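Local coordinates for DNA ligase (Alteromonas mediterranea, PDB 6GDR) that seals nicks in duplex DNA as a minimal Lig E-type ligase, working through an adenylated-enzyme mechanism, at a contact of chain A with DNA. Residues are numbered along the deposited sequence; one frame, centred on the assembly and turned at random.

A contact of chain A with DNA. Residues 251-253, 285. With nucleotides of chain B.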
ATOM      1  N   THR A 251       5.036  11.311 -14.184  1.00 40.85           N
ATOM      2  CA  THR A 251       4.859  10.004 -14.796  1.00 44.20           C
ATOM      3  C   THR A 251       3.519   9.948 -15.513  1.00 38.99           C
ATOM      4  O   THR A 251       2.632  10.776 -15.290  1.00 42.04           O
ATOM      5  CB  THR A 251       4.957   8.875 -13.759  1.00 53.39           C
ATOM      6  OG1 THR A 251       5.126   7.621 -14.428  1.00 52.68           O
ATOM      7  CG2 THR A 251       3.711   8.812 -12.881  1.00 44.63           C
ATOM      8  N   GLY A 252       3.382   8.944 -16.375  1.00 45.37           N
ATOM      9  CA  GLY A 252       2.207   8.785 -17.203  1.00 62.18           C
ATOM     10  C   GLY A 252       2.393   9.223 -18.638  1.00 55.92           C
ATOM     11  O   GLY A 252       1.530   8.928 -19.473  1.00 54.45           O
ATOM     12  N   PHE A 253       3.491   9.910 -18.949  1.00 55.68           N
ATOM     13  CA  PHE A 253       3.758  10.369 -20.304  1.00 61.07           C
ATOM     14  C   PHE A 253       4.452   9.277 -21.103  1.00 67.15           C
ATOM     15  O   PHE A 253       5.370   8.616 -20.609  1.00 51.03           O
ATOM     16  CB  PHE A 253       4.639  11.619 -20.297  1.00 61.22           C
ATOM     17  CG  PHE A 253       4.263  12.632 -19.254  1.00 60.25           C
ATOM     18  CD1 PHE A 253       3.242  13.539 -19.483  1.00 62.75           C
ATOM     19  CD2 PHE A 253       4.947  12.688 -18.051  1.00 61.20           C
ATOM     20  CE1 PHE A 253       2.902  14.476 -18.526  1.00 55.76           C
ATOM     21  CE2 PHE A 253       4.612  13.623 -17.091  1.00 71.27           C
ATOM     22  CZ  PHE A 253       3.588  14.519 -17.329  1.00 50.43           C
ATOM     23  N   SER A 285      -0.503  10.483 -11.793  1.00 50.06           N
ATOM     24  CA  SER A 285       0.015  10.149 -13.112  1.00 50.14           C
ATOM     25  C   SER A 285      -0.783  10.902 -14.165  1.00 48.27           C
ATOM     26  O   SER A 285      -1.956  11.228 -13.964  1.00 58.82           O
ATOM     27  CB  SER A 285      -0.046   8.638 -13.381  1.00 39.84           C
ATOM     28  OG  SER A 285      -1.373   8.155 -13.287  1.00 61.42           O
TER
ATOM     29  P    DA B   2       0.383   1.588  -7.119  1.00 51.02           P
ATOM     30  OP1  DA B   2      -1.079   1.370  -7.060  1.00 52.18           O
ATOM     31  OP2  DA B   2       1.293   0.444  -7.357  1.00 52.26           O
ATOM     32  O5'  DA B   2       0.698   2.697  -8.226  1.00 48.67           O
ATOM     33  C5'  DA B   2      -0.038   3.913  -8.240  1.00 49.29           C
ATOM     34  C4'  DA B   2       0.556   4.901  -9.228  1.00 51.58           C
ATOM     35  O4'  DA B   2       1.895   5.272  -8.803  1.00 43.50           O
ATOM     36  C3'  DA B   2       0.740   4.373 -10.641  1.00 34.67           C
ATOM     37  O3'  DA B   2      -0.456   4.473 -11.400  1.00 48.82           O
ATOM     38  C2'  DA B   2       1.845   5.268 -11.172  1.00 53.18           C
ATOM     39  C1'  DA B   2       2.723   5.478  -9.943  1.00 48.45           C
ATOM     40  N9   DA B   2       3.856   4.558  -9.884  1.00 42.03           N
ATOM     41  C8   DA B   2       3.943   3.395  -9.169  1.00 45.40           C
ATOM     42  N7   DA B   2       5.086   2.767  -9.317  1.00 44.68           N
ATOM     43  C5   DA B   2       5.795   3.569 -10.197  1.00 45.58           C
ATOM     44  C6   DA B   2       7.083   3.459 -10.759  1.00 52.31           C
ATOM     45  N6   DA B   2       7.916   2.447 -10.499  1.00 43.46           N
ATOM     46  N1   DA B   2       7.483   4.434 -11.602  1.00 45.70           N
ATOM     47  C2   DA B   2       6.648   5.446 -11.859  1.00 44.77           C
ATOM     48  N3   DA B   2       5.419   5.660 -11.392  1.00 48.71           N
ATOM     49  C4   DA B   2       5.049   4.676 -10.559  1.00 41.44           C
ATOM     50  P    DC B   3      -0.680   3.504 -12.661  1.00 45.13           P
ATOM     51  OP1  DC B   3      -1.981   3.848 -13.280  1.00 55.80           O
ATOM     52  OP2  DC B   3      -0.426   2.117 -12.212  1.00 62.31           O
ATOM     53  O5'  DC B   3       0.497   3.904 -13.668  1.00 43.00           O
ATOM     54  C5'  DC B   3       0.554   5.218 -14.209  1.00 42.19           C
ATOM     55  C4'  DC B   3       1.868   5.449 -14.939  1.00 49.84           C
ATOM     56  O4'  DC B   3       2.973   5.151 -14.054  1.00 45.55           O
ATOM     57  C3'  DC B   3       2.084   4.568 -16.155  1.00 41.04           C
ATOM     58  O3'  DC B   3       1.544   5.176 -17.324  1.00 59.99           O
ATOM     59  C2'  DC B   3       3.603   4.423 -16.230  1.00 47.25           C
ATOM     60  C1'  DC B   3       4.080   4.679 -14.798  1.00 48.73           C
ATOM     61  N1   DC B   3       4.631   3.466 -14.122  1.00 44.29           N
ATOM     62  C2   DC B   3       5.952   3.083 -14.366  1.00 43.53           C
ATOM     63  O2   DC B   3       6.641   3.757 -15.143  1.00 44.24           O
ATOM     64  N3   DC B   3       6.441   1.982 -13.746  1.00 47.50           N
ATOM     65  C4   DC B   3       5.665   1.283 -12.917  1.00 57.41           C
ATOM     66  N4   DC B   3       6.193   0.204 -12.326  1.00 51.16           N
ATOM     67  C5   DC B   3       4.315   1.659 -12.654  1.00 45.68           C
ATOM     68  C6   DC B   3       3.844   2.747 -13.272  1.00 52.27           C
ATOM     69  P    DT B   4       1.425   4.338 -18.690  1.00 54.12           P
ATOM     70  OP1  DT B   4       0.573   5.112 -19.619  1.00 65.03           O
ATOM     71  OP2  DT B   4       1.051   2.952 -18.328  1.00 51.33           O
ATOM     72  O5'  DT B   4       2.920   4.308 -19.260  1.00 48.97           O
ATOM     73  C5'  DT B   4       3.581   5.525 -19.586  1.00 53.86           C
ATOM     74  C4'  DT B   4       4.962   5.260 -20.161  1.00 57.74           C
ATOM     75  O4'  DT B   4       5.751   4.504 -19.199  1.00 57.55           O
ATOM     76  C3'  DT B   4       4.970   4.447 -21.456  1.00 53.37           C
ATOM     77  O3'  DT B   4       5.874   5.015 -22.399  1.00 65.25           O
ATOM     78  C2'  DT B   4       5.394   3.053 -21.008  1.00 54.19           C
ATOM     79  C1'  DT B   4       6.281   3.343 -19.808  1.00 51.07           C
ATOM     80  N1   DT B   4       6.305   2.244 -18.796  1.00 50.94           N
ATOM     81  C2   DT B   4       7.492   1.604 -18.518  1.00 57.58           C
ATOM     82  O2   DT B   4       8.548   1.884 -19.058  1.00 49.70           O
ATOM     83  N3   DT B   4       7.400   0.615 -17.573  1.00 63.28           N
ATOM     84  C4   DT B   4       6.265   0.211 -16.895  1.00 48.48           C
ATOM     85  O4   DT B   4       6.283  -0.689 -16.062  1.00 56.41           O
ATOM     86  C5   DT B   4       5.055   0.923 -17.237  1.00 52.44           C
ATOM     87  C7   DT B   4       3.758   0.575 -16.568  1.00 37.54           C
ATOM     88  C6   DT B   4       5.133   1.892 -18.159  1.00 49.58           C
TER
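The loop Thr251-Gly252-Phe253, just after strand 246-249 of the OB-like domain, lies along the minor-groove side of three consecutive paired nucleotides, DA2, DC3 and DT4 of chain B, with Ser285 at the start of strand 285-289 beside it. Thr251 points its side chain towards the groove at the step between DA2 and DC3. Thr251 OG1 stands anti to the backbone N (chi1 -165°), which carries the hydroxyl to the deoxyribose of DC3, where it makes a weak hydrogen bond of 3.3 Å to the ring oxygen O4' of DC3. The other branch, methyl Thr251 CG2, sits at the step, 3.9 Å from both N3 of DA2 and O4' of DC3. Thr251 OG1 is also 3.6 Å from N3 of DA2, the minor-groove nitrogen of the adenine, an approach not taken as a hydrogen bond. Purine N3 and pyrimidine O2 occupy like positions in this groove, so the approach probably tells little about sequence. Gly252 follows the sugar-phosphate strand with its backbone: CA is 3.7 Å from O3' of DC3, and its phi of 102° is a value that glycine adopts readily. One residue on, Phe253 meets DT4 through its main chain, the carbonyl O lying 3.4 Å from the sugar C4', while the phenyl ring is directed back, away from the DNA. The patch hides 100 Å² of protein surface, and its contacts fall mostly on deoxyribose atoms, an arrangement consistent with recognition of backbone shape over sequence. Ser285 comes to the DC3 sugar from the 5' side, where Ser285 CB and OG each lie 3.6 Å from C5' of DC3.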